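Local structure of alpha-1,2-mannosidase (Bacteroides thetaiotaomicron, 2WW2) at residues A[94-99]-A[212-217]; A[491-496]-A[507-512]; A[518-523]-A[547-552]. The protein hydrolyses alpha-mannosides, probably alpha-1,2-linked, as a calcium-dependent inverting mannosidase of glycoside hydrolase family 92. All coordinates share one frame; numbering follows the deposited sequence.

Contact 1 is a buried meeting of two loops that run into strands of the N-terminal beta domain, whereas contacts 2 and 3 belong to the catalytic domain and are partly buried. Centres of contacts 1 and 2 lie about 47 Å apart, those of contacts 2 and 3 about 14 Å. These two share a neighbourhood: Ser519 and Thr523 of the helix in contact 3 reach the backbone of Met492 in contact 2. The chemistry differs accordingly. In contact 1 polar ends converge on a shared carboxylate; contact 2 pairs an apolar patch with a carboxylate turned to a neighbouring subunit; contact 3 is largely methionine methyl and chain against indole.

Contact 1 of 3, residues A[94-99]-A[212-217]; sequences KERLVP and ADYTCA
The guanidinium nitrogen NH1 of Arg96, which looks across at Tyr214 and Cys216, is gripped by a salt bridge to Asp148 OD2 and a hydrogen bond to Met91 O, while NE of the same group bonds to Arg62 O. Asp148 OD2 also holds the phenol oxygen of Tyr214 by a hydrogen bond, so that one carboxylate oxygen joins an arginine and a tyrosine too far apart to bond directly. Between these two the closest atoms, Arg96 NH1 and Tyr214 OH, are 3.9 Å apart. The third member is Cys216, whose SG lies 4.3 Å from Arg96 NH1. Both SG and the phenol oxygen approach the guanidinium obliquely, and the planes of the guanidinium and the tyrosine ring are 46° apart.

This meeting lies inside the N-terminal beta-sandwich domain of family 92, which belongs to the galactose mutarotase clan. Segment 94-99 leads into strand 98-108, which pairs with strand 60-67; segment 212-217 enters strand 216-221, which pairs with strand 143-148. The two backbones stay well apart, with 11.6 Å between Arg96 CA and Cys216 CA; the long arginine spans most of the distance, and the short Cys216 and the extended Tyr214 meet its end. Tyr214 extends its ring with CG anti to the backbone N (chi1 180°), which carries the hydroxyl toward Arg96. The arginine chain runs straight at chi2 and then bends at chi3 (-37°), turning its head toward the tyrosine and cysteine.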
ATOM      1  N   LYS A  94       7.031 -40.438  10.511  1.00 11.91           N
ATOM      2  CA  LYS A  94       8.135 -39.741   9.846  1.00 12.70           C
ATOM      3  C   LYS A  94       8.548 -40.443   8.574  1.00 12.73           C
ATOM      4  O   LYS A  94       9.139 -39.823   7.704  1.00 12.55           O
ATOM      5  CB  LYS A  94       9.354 -39.670  10.766  1.00 13.37           C
ATOM      6  CG  LYS A  94       9.096 -38.956  12.087  1.00 16.05           C
ATOM      7  CD  LYS A  94       9.580 -37.519  12.039  1.00 20.91           C
ATOM      8  CE  LYS A  94       9.644 -36.916  13.440  1.00 24.02           C
ATOM      9  NZ  LYS A  94       9.910 -35.446  13.374  1.00 28.35           N
ATOM     10  N   GLU A  95       8.243 -41.736   8.479  1.00 13.01           N
ATOM     11  CA  GLU A  95       8.655 -42.564   7.353  1.00 13.96           C
ATOM     12  C   GLU A  95       7.516 -43.076   6.455  1.00 13.20           C
ATOM     13  O   GLU A  95       7.796 -43.605   5.380  1.00 12.64           O
ATOM     14  CB  GLU A  95       9.438 -43.783   7.850  1.00 14.58           C
ATOM     15  CG  GLU A  95      10.778 -43.434   8.426  1.00 20.87           C
ATOM     16  CD  GLU A  95      11.643 -44.656   8.549  1.00 27.21           C
ATOM     17  OE1 GLU A  95      11.397 -45.456   9.473  1.00 29.38           O
ATOM     18  OE2 GLU A  95      12.552 -44.828   7.704  1.00 31.62           O
ATOM     19  N   ARG A  96       6.261 -42.960   6.898  1.00 12.76           N
ATOM     20  CA  ARG A  96       5.116 -43.376   6.094  1.00 13.17           C
ATOM     21  C   ARG A  96       4.754 -42.241   5.181  1.00 13.00           C
ATOM     22  O   ARG A  96       4.001 -41.344   5.569  1.00 14.34           O
ATOM     23  CB  ARG A  96       3.864 -43.685   6.937  1.00 13.69           C
ATOM     24  CG  ARG A  96       3.938 -44.908   7.780  1.00 14.01           C
ATOM     25  CD  ARG A  96       2.571 -45.264   8.410  1.00 10.86           C
ATOM     26  NE  ARG A  96       1.785 -44.104   8.815  1.00  9.61           N
ATOM     27  CZ  ARG A  96       1.737 -43.594  10.045  1.00  9.92           C
ATOM     28  NH1 ARG A  96       2.455 -44.127  11.046  1.00  8.46           N
ATOM     29  NH2 ARG A  96       0.961 -42.541  10.277  1.00  8.39           N
ATOM     30  N   LEU A  97       5.294 -42.263   3.981  1.00 12.12           N
ATOM     31  CA  LEU A  97       5.100 -41.179   3.039  1.00 13.03           C
ATOM     32  C   LEU A  97       4.820 -41.812   1.700  1.00 12.56           C
ATOM     33  O   LEU A  97       5.733 -42.311   1.067  1.00 14.18           O
ATOM     34  CB  LEU A  97       6.389 -40.363   2.904  1.00 13.04           C
ATOM     35  CG  LEU A  97       6.807 -39.370   3.985  1.00 15.67           C
ATOM     36  CD1 LEU A  97       5.726 -38.373   4.305  1.00 15.67           C
ATOM     37  CD2 LEU A  97       7.270 -40.116   5.217  1.00 21.53           C
ATOM     38  N   VAL A  98       3.574 -41.786   1.251  1.00 10.99           N
ATOM     39  CA  VAL A  98       3.225 -42.501   0.045  1.00  9.71           C
ATOM     40  C   VAL A  98       2.694 -41.512  -0.987  1.00  9.38           C
ATOM     41  O   VAL A  98       1.714 -40.802  -0.718  1.00  9.18           O
ATOM     42  CB  VAL A  98       2.152 -43.563   0.324  1.00  9.13           C
ATOM     43  CG1 VAL A  98       1.883 -44.381  -0.948  1.00  8.21           C
ATOM     44  CG2 VAL A  98       2.589 -44.464   1.479  1.00  8.92           C
ATOM     45  N   PRO A  99       3.341 -41.458  -2.162  1.00  9.03           N
ATOM     46  CA  PRO A  99       2.967 -40.460  -3.164  1.00  9.36           C
ATOM     47  C   PRO A  99       1.597 -40.732  -3.806  1.00  9.52           C
ATOM     48  O   PRO A  99       1.255 -41.889  -4.084  1.00  9.30           O
ATOM     49  CB  PRO A  99       4.099 -40.528  -4.218  1.00  9.55           C
ATOM     50  CG  PRO A  99       4.954 -41.715  -3.866  1.00 10.15           C
ATOM     51  CD  PRO A  99       4.551 -42.231  -2.502  1.00  9.44           C
ATOM     52  N   ALA A 212       3.562 -47.127  25.152  1.00  8.10           N
ATOM     53  CA  ALA A 212       4.716 -46.240  25.259  1.00  8.55           C
ATOM     54  C   ALA A 212       4.248 -44.835  24.954  1.00  8.30           C
ATOM     55  O   ALA A 212       3.057 -44.606  24.729  1.00  8.46           O
ATOM     56  CB  ALA A 212       5.792 -46.648  24.267  1.00  8.47           C
ATOM     57  N   ASP A 213       5.181 -43.895  24.937  1.00  8.36           N
ATOM     58  CA  ASP A 213       4.860 -42.541  24.499  1.00  8.47           C
ATOM     59  C   ASP A 213       4.183 -42.577  23.119  1.00  8.62           C
ATOM     60  O   ASP A 213       3.078 -42.048  22.934  1.00  8.23           O
ATOM     61  CB  ASP A 213       6.141 -41.708  24.452  1.00  9.16           C
ATOM     62  CG  ASP A 213       5.930 -40.319  23.847  1.00 10.02           C
ATOM     63  OD1 ASP A 213       4.918 -39.646  24.170  1.00  9.15           O
ATOM     64  OD2 ASP A 213       6.808 -39.904  23.063  1.00 10.42           O
ATOM     65  N   TYR A 214       4.863 -43.204  22.161  1.00  8.14           N
ATOM     66  CA  TYR A 214       4.387 -43.304  20.778  1.00  7.94           C
ATOM     67  C   TYR A 214       4.276 -44.792  20.455  1.00  7.55           C
ATOM     68  O   TYR A 214       5.242 -45.535  20.651  1.00  7.32           O
ATOM     69  CB  TYR A 214       5.405 -42.640  19.838  1.00  7.60           C
ATOM     70  CG  TYR A 214       5.050 -42.665  18.354  1.00  8.67           C
ATOM     71  CD1 TYR A 214       3.732 -42.519  17.915  1.00  7.15           C
ATOM     72  CD2 TYR A 214       6.045 -42.800  17.392  1.00  8.88           C
ATOM     73  CE1 TYR A 214       3.421 -42.541  16.529  1.00  8.40           C
ATOM     74  CE2 TYR A 214       5.753 -42.812  16.041  1.00  9.24           C
ATOM     75  CZ  TYR A 214       4.443 -42.674  15.610  1.00  9.46           C
ATOM     76  OH  TYR A 214       4.189 -42.701  14.246  1.00  9.66           O
ATOM     77  N   THR A 215       3.119 -45.236  19.959  1.00  7.75           N
ATOM     78  CA  THR A 215       2.953 -46.635  19.563  1.00  6.99           C
ATOM     79  C   THR A 215       2.286 -46.760  18.199  1.00  7.94           C
ATOM     80  O   THR A 215       1.427 -45.945  17.845  1.00  7.89           O
ATOM     81  CB  THR A 215       2.093 -47.444  20.570  1.00  8.02           C
ATOM     82  OG1 THR A 215       0.768 -46.895  20.670  1.00  7.88           O
ATOM     83  CG2 THR A 215       2.735 -47.456  21.963  1.00  5.86           C
ATOM     84  N   CYS A 216       2.693 -47.790  17.456  1.00  8.02           N
ATOM     85  CA  CYS A 216       2.052 -48.197  16.217  1.00  8.62           C
ATOM     86  C   CYS A 216       1.964 -49.722  16.184  1.00  8.73           C
ATOM     87  O   CYS A 216       2.620 -50.431  16.972  1.00  8.57           O
ATOM     88  CB  CYS A 216       2.855 -47.703  14.997  1.00  8.77           C
ATOM     89  SG  CYS A 216       3.099 -45.876  14.906  1.00 10.26           S
ATOM     90  N   ALA A 217       1.154 -50.239  15.272  1.00  7.99           N
ATOM     91  CA  ALA A 217       1.058 -51.687  15.097  1.00  7.92           C
ATOM     92  C   ALA A 217       0.891 -51.916  13.626  1.00  8.45           C
ATOM     93  O   ALA A 217       0.351 -51.049  12.917  1.00  8.00           O
ATOM     94  CB  ALA A 217      -0.135 -52.248  15.844  1.00  8.18           C
TER

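Contact 2 of 3, residues A[491-496]-A[507-512]; sequences FMWTKD and ATEWGG
Phe491 and Ala507 supply the apolar part of the contact. The methyl carbon Ala507 CB sits over the middle of one face of the Phe491 ring, 3.8 Å from the ring centroid and only 8° off the ring normal, a CH-pi contact of almost ideal centring. Phe491 CE2 and CZ are each 3.9 Å from Ala507 CB. The phenylalanine turns its ring above the alanine with CG anti to the carbonyl carbon (chi1 -78°). Arg546 adds a cation-pi interaction with the same ring.

The second pair sets a carboxylate oxygen against an aromatic C-H edge. Here Glu509 OE2 comes up at the edge of the indole, in its plane, 3.9 Å from Trp493 CH2, with the carboxylate turned 46° from the ring. The glutamate reaches this edge as a fully extended chain. Its stronger partner lies elsewhere: in the deposited assembly OE2 forms a salt bridge with Arg504 of a neighbouring subunit, which also packs on Trp493. The indole has its own fixing point, Trp493 NE1 being hydrogen-bonded to Arg502 O.

Together these pairs tie the short, weakly bonded strand at about 491-492, and the residue after it, to the loop ahead of helix 519-522: a loop packed against a strand in the family 92 catalytic domain, whose clan is built on an (alpha/alpha)6 barrel.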
ATOM      1  N   PHE A 491     -12.981   7.613  15.882  1.00 13.69           N
ATOM      2  CA  PHE A 491     -12.773   6.166  15.901  1.00 12.86           C
ATOM      3  C   PHE A 491     -12.699   5.643  17.335  1.00 12.64           C
ATOM      4  O   PHE A 491     -12.421   6.402  18.265  1.00 12.07           O
ATOM      5  CB  PHE A 491     -11.438   5.834  15.249  1.00 12.58           C
ATOM      6  CG  PHE A 491     -11.457   5.866  13.751  1.00 13.21           C
ATOM      7  CD1 PHE A 491     -11.846   4.747  13.029  1.00 13.06           C
ATOM      8  CD2 PHE A 491     -11.028   6.990  13.059  1.00 12.64           C
ATOM      9  CE1 PHE A 491     -11.836   4.760  11.645  1.00 13.37           C
ATOM     10  CE2 PHE A 491     -11.007   7.004  11.671  1.00 14.41           C
ATOM     11  CZ  PHE A 491     -11.414   5.888  10.961  1.00 13.60           C
ATOM     12  N   MET A 492     -12.891   4.336  17.509  1.00 11.51           N
ATOM     13  CA  MET A 492     -12.650   3.717  18.807  1.00 11.39           C
ATOM     14  C   MET A 492     -11.145   3.742  19.079  1.00 11.57           C
ATOM     15  O   MET A 492     -10.336   3.573  18.156  1.00 11.29           O
ATOM     16  CB  MET A 492     -13.170   2.270  18.813  1.00 11.57           C
ATOM     17  CG  MET A 492     -14.702   2.174  18.733  1.00 10.30           C
ATOM     18  SD  MET A 492     -15.509   2.893  20.185  1.00 11.88           S
ATOM     19  CE  MET A 492     -17.235   2.741  19.678  1.00  8.48           C
ATOM     20  N   TRP A 493     -10.768   3.972  20.333  1.00 10.87           N
ATOM     21  CA  TRP A 493      -9.346   3.969  20.709  1.00 11.45           C
ATOM     22  C   TRP A 493      -9.264   3.328  22.090  1.00 11.44           C
ATOM     23  O   TRP A 493     -10.082   2.461  22.408  1.00 11.19           O
ATOM     24  CB  TRP A 493      -8.792   5.401  20.687  1.00 11.16           C
ATOM     25  CG  TRP A 493      -7.303   5.563  20.700  1.00 11.67           C
ATOM     26  CD1 TRP A 493      -6.594   6.408  21.503  1.00 11.77           C
ATOM     27  CD2 TRP A 493      -6.341   4.919  19.846  1.00 11.65           C
ATOM     28  NE1 TRP A 493      -5.253   6.321  21.216  1.00 13.34           N
ATOM     29  CE2 TRP A 493      -5.069   5.408  20.209  1.00 11.92           C
ATOM     30  CE3 TRP A 493      -6.430   3.955  18.824  1.00 11.77           C
ATOM     31  CZ2 TRP A 493      -3.890   4.982  19.584  1.00 13.36           C
ATOM     32  CZ3 TRP A 493      -5.249   3.533  18.201  1.00 11.96           C
ATOM     33  CH2 TRP A 493      -4.002   4.047  18.586  1.00 11.75           C
ATOM     34  N   THR A 494      -8.299   3.744  22.909  1.00 11.43           N
ATOM     35  CA  THR A 494      -8.097   3.097  24.197  1.00 11.79           C
ATOM     36  C   THR A 494      -7.646   4.120  25.235  1.00 12.16           C
ATOM     37  O   THR A 494      -7.048   5.145  24.882  1.00 11.34           O
ATOM     38  CB  THR A 494      -7.057   1.969  24.109  1.00 12.12           C
ATOM     39  OG1 THR A 494      -6.948   1.317  25.380  1.00 13.19           O
ATOM     40  CG2 THR A 494      -5.675   2.530  23.716  1.00 11.13           C
ATOM     41  N   LYS A 495      -7.937   3.840  26.506  1.00 12.29           N
ATOM     42  CA  LYS A 495      -7.474   4.671  27.623  1.00 13.26           C
ATOM     43  C   LYS A 495      -6.811   3.782  28.664  1.00 13.23           C
ATOM     44  O   LYS A 495      -7.150   2.606  28.771  1.00 13.85           O
ATOM     45  CB  LYS A 495      -8.655   5.369  28.317  1.00 13.55           C
ATOM     46  CG  LYS A 495      -9.418   6.394  27.503  1.00 15.90           C
ATOM     47  CD  LYS A 495     -10.726   6.729  28.229  1.00 17.30           C
ATOM     48  CE  LYS A 495     -11.476   7.856  27.560  1.00 21.26           C
ATOM     49  NZ  LYS A 495     -12.919   7.887  28.006  1.00 23.53           N
ATOM     50  N   ASP A 496      -5.882   4.333  29.442  1.00 13.23           N
ATOM     51  CA  ASP A 496      -5.328   3.605  30.587  1.00 13.45           C
ATOM     52  C   ASP A 496      -6.293   3.672  31.778  1.00 12.98           C
ATOM     53  O   ASP A 496      -7.384   4.218  31.657  1.00 12.92           O
ATOM     54  CB  ASP A 496      -3.924   4.120  30.947  1.00 13.20           C
ATOM     55  CG  ASP A 496      -3.930   5.548  31.459  1.00 14.74           C
ATOM     56  OD1 ASP A 496      -5.014   6.061  31.820  1.00 12.56           O
ATOM     57  OD2 ASP A 496      -2.832   6.158  31.510  1.00 15.49           O
ATOM     58  N   ALA A 507      -5.624   5.000  13.226  1.00 15.90           N
ATOM     59  CA  ALA A 507      -6.773   4.156  12.935  1.00 16.04           C
ATOM     60  C   ALA A 507      -6.394   2.812  12.315  1.00 16.96           C
ATOM     61  O   ALA A 507      -7.192   1.864  12.337  1.00 16.91           O
ATOM     62  CB  ALA A 507      -7.753   4.914  12.039  1.00 16.11           C
ATOM     63  N   THR A 508      -5.176   2.716  11.778  1.00 17.41           N
ATOM     64  CA  THR A 508      -4.782   1.537  11.006  1.00 18.23           C
ATOM     65  C   THR A 508      -3.879   0.604  11.801  1.00 17.84           C
ATOM     66  O   THR A 508      -3.485  -0.448  11.315  1.00 17.47           O
ATOM     67  CB  THR A 508      -4.057   1.926   9.680  1.00 18.48           C
ATOM     68  OG1 THR A 508      -2.808   2.573   9.976  1.00 22.68           O
ATOM     69  CG2 THR A 508      -4.897   2.868   8.868  1.00 19.82           C
ATOM     70  N   GLU A 509      -3.569   0.978  13.036  1.00 17.21           N
ATOM     71  CA  GLU A 509      -2.603   0.216  13.830  1.00 17.61           C
ATOM     72  C   GLU A 509      -3.204  -1.035  14.494  1.00 17.32           C
ATOM     73  O   GLU A 509      -4.124  -0.949  15.302  1.00 16.75           O
ATOM     74  CB  GLU A 509      -1.941   1.135  14.865  1.00 17.55           C
ATOM     75  CG  GLU A 509      -0.913   0.452  15.753  1.00 18.19           C
ATOM     76  CD  GLU A 509      -0.308   1.428  16.748  1.00 21.80           C
ATOM     77  OE1 GLU A 509       0.695   1.083  17.407  1.00 23.05           O
ATOM     78  OE2 GLU A 509      -0.834   2.552  16.863  1.00 21.31           O
ATOM     79  N   TRP A 510      -2.662  -2.199  14.147  1.00 17.14           N
ATOM     80  CA  TRP A 510      -3.132  -3.463  14.693  1.00 17.09           C
ATOM     81  C   TRP A 510      -2.619  -3.712  16.088  1.00 16.43           C
ATOM     82  O   TRP A 510      -1.658  -3.079  16.522  1.00 16.54           O
ATOM     83  CB  TRP A 510      -2.703  -4.621  13.785  1.00 17.68           C
ATOM     84  CG  TRP A 510      -3.571  -4.760  12.588  1.00 19.16           C
ATOM     85  CD1 TRP A 510      -3.868  -3.787  11.670  1.00 19.74           C
ATOM     86  CD2 TRP A 510      -4.259  -5.942  12.161  1.00 19.67           C
ATOM     87  NE1 TRP A 510      -4.709  -4.295  10.704  1.00 20.15           N
ATOM     88  CE2 TRP A 510      -4.962  -5.614  10.980  1.00 20.65           C
ATOM     89  CE3 TRP A 510      -4.349  -7.245  12.662  1.00 21.08           C
ATOM     90  CZ2 TRP A 510      -5.750  -6.545  10.289  1.00 22.35           C
ATOM     91  CZ3 TRP A 510      -5.126  -8.173  11.979  1.00 21.66           C
ATOM     92  CH2 TRP A 510      -5.821  -7.816  10.803  1.00 22.51           C
ATOM     93  N   GLY A 511      -3.272  -4.627  16.794  1.00 15.80           N
ATOM     94  CA  GLY A 511      -2.721  -5.159  18.032  1.00 15.20           C
ATOM     95  C   GLY A 511      -3.009  -4.223  19.176  1.00 14.21           C
ATOM     96  O   GLY A 511      -3.902  -3.401  19.073  1.00 14.11           O
ATOM     97  N   GLY A 512      -2.243  -4.349  20.255  1.00 13.75           N
ATOM     98  CA  GLY A 512      -2.407  -3.497  21.424  1.00 13.55           C
ATOM     99  C   GLY A 512      -3.780  -3.708  22.046  1.00 13.01           C
ATOM    100  O   GLY A 512      -4.113  -4.817  22.480  1.00 13.23           O
TER

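Contact 3 of 3, residues A[518-523]-A[547-552]; sequences SSWHWT and LDSMFV
The short helix 519-522 lies beside residues 547-551 of helix 540-551, with Trp520 CA 9.3 Å from Met550 CA, and the two are joined by side chains. Trp520 and Met550 lie alongside each other, pointing opposite ways. The indole leaves its helix with CG anti to the backbone N (chi1 -175°), which carries it over to the other helix, while the methionine stretches back along it. The methyl Met550 CE ends 3.5 Å from Trp520 NE1 and 3.3 Å from Trp520 O, approaching the indole obliquely. The sulfur forms a Met-aromatic contact: Met550 SD lies 5.2 Å from the centroid of the five-membered ring, 38° off its normal. Farther out, Ser549 O meets the six-membered ring in plane at the edge, 3.9 Å from Trp520 CZ2. Ser549 OG, hydrogen-bonded to Arg546 O, stands 3.9 Å from Trp520 CH2.

The indole NE1 is hydrogen-bonded to Gln579 O. Behind it, Ser518 occupies the N-cap of its helix, and Thr523 OG1 gives a 2.8 Å hydrogen bond to Ser519 O. A leucine at Trp520 would probably leave Gln579 O without its indole donor and open a gap against Met550 and Ser549. The chemistry implies a helix-helix interface resting mainly on the methionine methyl and chain against the indole, with a more distant, oblique sulfur-ring contact, the indole probably steadied by its outside bond.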
ATOM      1  N   SER A 518      -7.724  -3.500  13.726  1.00 14.76           N
ATOM      2  CA  SER A 518      -7.330  -2.170  14.132  1.00 12.93           C
ATOM      3  C   SER A 518      -8.617  -1.410  14.416  1.00 12.62           C
ATOM      4  O   SER A 518      -9.708  -1.971  14.302  1.00 11.34           O
ATOM      5  CB  SER A 518      -6.577  -1.479  12.998  1.00 13.19           C
ATOM      6  OG  SER A 518      -7.465  -1.258  11.911  1.00 13.22           O
ATOM      7  N   SER A 519      -8.490  -0.140  14.794  1.00 12.34           N
ATOM      8  CA  SER A 519      -9.666   0.680  15.044  1.00 13.03           C
ATOM      9  C   SER A 519     -10.572   0.742  13.809  1.00 13.19           C
ATOM     10  O   SER A 519     -11.791   0.870  13.917  1.00 12.92           O
ATOM     11  CB  SER A 519      -9.271   2.099  15.459  1.00 12.64           C
ATOM     12  OG  SER A 519     -10.455   2.821  15.755  1.00 14.50           O
ATOM     13  N   TRP A 520      -9.956   0.662  12.637  1.00 13.63           N
ATOM     14  CA  TRP A 520     -10.684   0.722  11.369  1.00 14.79           C
ATOM     15  C   TRP A 520     -11.775  -0.341  11.342  1.00 14.11           C
ATOM     16  O   TRP A 520     -12.863  -0.108  10.801  1.00 14.05           O
ATOM     17  CB  TRP A 520      -9.702   0.503  10.205  1.00 15.58           C
ATOM     18  CG  TRP A 520     -10.279   0.662   8.810  1.00 19.08           C
ATOM     19  CD1 TRP A 520     -10.636  -0.344   7.938  1.00 20.36           C
ATOM     20  CD2 TRP A 520     -10.524   1.894   8.124  1.00 21.75           C
ATOM     21  NE1 TRP A 520     -11.101   0.203   6.756  1.00 22.41           N
ATOM     22  CE2 TRP A 520     -11.045   1.571   6.848  1.00 23.90           C
ATOM     23  CE3 TRP A 520     -10.365   3.241   8.468  1.00 24.06           C
ATOM     24  CZ2 TRP A 520     -11.403   2.553   5.912  1.00 27.36           C
ATOM     25  CZ3 TRP A 520     -10.720   4.218   7.541  1.00 27.34           C
ATOM     26  CH2 TRP A 520     -11.241   3.869   6.277  1.00 28.59           C
ATOM     27  N   HIS A 521     -11.485  -1.507  11.920  1.00 13.37           N
ATOM     28  CA  HIS A 521     -12.462  -2.601  11.976  1.00 13.29           C
ATOM     29  C   HIS A 521     -13.337  -2.524  13.218  1.00 12.43           C
ATOM     30  O   HIS A 521     -14.552  -2.645  13.123  1.00 13.07           O
ATOM     31  CB  HIS A 521     -11.775  -3.977  11.953  1.00 12.58           C
ATOM     32  CG  HIS A 521     -10.631  -4.060  10.998  1.00 14.84           C
ATOM     33  ND1 HIS A 521     -10.808  -4.194   9.638  1.00 17.53           N
ATOM     34  CD2 HIS A 521      -9.293  -4.007  11.204  1.00 14.91           C
ATOM     35  CE1 HIS A 521      -9.625  -4.228   9.047  1.00 16.09           C
ATOM     36  NE2 HIS A 521      -8.690  -4.123   9.977  1.00 18.25           N
ATOM     37  N   TRP A 522     -12.706  -2.357  14.376  1.00 11.60           N
ATOM     38  CA  TRP A 522     -13.388  -2.473  15.676  1.00 11.11           C
ATOM     39  C   TRP A 522     -14.390  -1.351  15.959  1.00 11.19           C
ATOM     40  O   TRP A 522     -15.315  -1.509  16.771  1.00 11.12           O
ATOM     41  CB  TRP A 522     -12.357  -2.646  16.809  1.00 10.94           C
ATOM     42  CG  TRP A 522     -11.887  -4.068  16.869  1.00 10.79           C
ATOM     43  CD1 TRP A 522     -10.765  -4.596  16.281  1.00 10.12           C
ATOM     44  CD2 TRP A 522     -12.568  -5.161  17.497  1.00 12.13           C
ATOM     45  NE1 TRP A 522     -10.698  -5.956  16.531  1.00 11.57           N
ATOM     46  CE2 TRP A 522     -11.800  -6.323  17.266  1.00 11.18           C
ATOM     47  CE3 TRP A 522     -13.770  -5.270  18.232  1.00  9.95           C
ATOM     48  CZ2 TRP A 522     -12.186  -7.585  17.750  1.00 12.28           C
ATOM     49  CZ3 TRP A 522     -14.142  -6.508  18.711  1.00 11.69           C
ATOM     50  CH2 TRP A 522     -13.352  -7.656  18.472  1.00 10.72           C
ATOM     51  N   THR A 523     -14.235  -0.229  15.265  1.00 11.11           N
ATOM     52  CA  THR A 523     -15.176   0.882  15.421  1.00 11.35           C
ATOM     53  C   THR A 523     -16.606   0.474  15.031  1.00 11.27           C
ATOM     54  O   THR A 523     -17.571   1.041  15.531  1.00 10.96           O
ATOM     55  CB  THR A 523     -14.695   2.126  14.644  1.00 11.43           C
ATOM     56  OG1 THR A 523     -13.507   2.623  15.276  1.00 11.02           O
ATOM     57  CG2 THR A 523     -15.768   3.253  14.637  1.00 11.78           C
ATOM     58  N   LEU A 547     -19.053   3.988   5.635  1.00 22.19           N
ATOM     59  CA  LEU A 547     -19.290   2.673   5.064  1.00 22.78           C
ATOM     60  C   LEU A 547     -18.845   2.700   3.612  1.00 23.65           C
ATOM     61  O   LEU A 547     -18.172   1.776   3.132  1.00 23.66           O
ATOM     62  CB  LEU A 547     -20.769   2.302   5.137  1.00 21.84           C
ATOM     63  CG  LEU A 547     -21.290   1.870   6.504  1.00 20.58           C
ATOM     64  CD1 LEU A 547     -22.804   1.758   6.426  1.00 17.28           C
ATOM     65  CD2 LEU A 547     -20.664   0.539   6.919  1.00 17.92           C
ATOM     66  N   ASP A 548     -19.220   3.769   2.918  1.00 24.29           N
ATOM     67  CA  ASP A 548     -18.824   3.940   1.532  1.00 25.66           C
ATOM     68  C   ASP A 548     -17.294   3.931   1.396  1.00 26.61           C
ATOM     69  O   ASP A 548     -16.765   3.395   0.426  1.00 26.79           O
ATOM     70  CB  ASP A 548     -19.409   5.227   0.942  1.00 25.91           C
ATOM     71  CG  ASP A 548     -20.909   5.138   0.678  1.00 26.17           C
ATOM     72  OD1 ASP A 548     -21.491   4.029   0.748  1.00 24.99           O
ATOM     73  OD2 ASP A 548     -21.503   6.191   0.383  1.00 25.25           O
ATOM     74  N   SER A 549     -16.590   4.500   2.374  1.00 27.91           N
ATOM     75  CA  SER A 549     -15.121   4.531   2.338  1.00 29.14           C
ATOM     76  C   SER A 549     -14.499   3.156   2.610  1.00 30.30           C
ATOM     77  O   SER A 549     -13.273   2.987   2.561  1.00 30.40           O
ATOM     78  CB  SER A 549     -14.566   5.576   3.312  1.00 29.27           C
ATOM     79  OG  SER A 549     -14.611   5.118   4.655  1.00 29.58           O
ATOM     80  N   MET A 550     -15.340   2.169   2.894  1.00 31.10           N
ATOM     81  CA  MET A 550     -14.855   0.807   3.042  1.00 32.33           C
ATOM     82  C   MET A 550     -15.054   0.006   1.772  1.00 32.53           C
ATOM     83  O   MET A 550     -14.201  -0.799   1.415  1.00 32.84           O
ATOM     84  CB  MET A 550     -15.550   0.093   4.197  1.00 32.48           C
ATOM     85  CG  MET A 550     -14.900   0.302   5.543  1.00 35.37           C
ATOM     86  SD  MET A 550     -15.518  -0.929   6.708  1.00 42.44           S
ATOM     87  CE  MET A 550     -14.188  -0.997   7.908  1.00 40.41           C
ATOM     88  N   PHE A 551     -16.174   0.228   1.091  1.00 33.16           N
ATOM     89  CA  PHE A 551     -16.542  -0.578  -0.079  1.00 34.05           C
ATOM     90  C   PHE A 551     -16.403   0.147  -1.417  1.00 35.18           C
ATOM     91  O   PHE A 551     -16.910  -0.331  -2.437  1.00 35.44           O
ATOM     92  CB  PHE A 551     -17.986  -1.051   0.036  1.00 33.61           C
ATOM     93  CG  PHE A 551     -18.345  -1.576   1.380  1.00 32.32           C
ATOM     94  CD1 PHE A 551     -17.752  -2.723   1.867  1.00 31.06           C
ATOM     95  CD2 PHE A 551     -19.289  -0.931   2.155  1.00 30.41           C
ATOM     96  CE1 PHE A 551     -18.091  -3.213   3.110  1.00 31.01           C
ATOM     97  CE2 PHE A 551     -19.629  -1.415   3.396  1.00 29.38           C
ATOM     98  CZ  PHE A 551     -19.028  -2.556   3.880  1.00 29.70           C
ATOM     99  N   VAL A 552     -15.732   1.293  -1.417  1.00 36.28           N
ATOM    100  CA  VAL A 552     -15.662   2.149  -2.604  1.00 37.51           C
ATOM    101  C   VAL A 552     -15.175   1.442  -3.875  1.00 38.03           C
ATOM    102  O   VAL A 552     -14.316   0.567  -3.826  1.00 38.26           O
ATOM    103  CB  VAL A 552     -14.754   3.381  -2.357  1.00 37.83           C
TER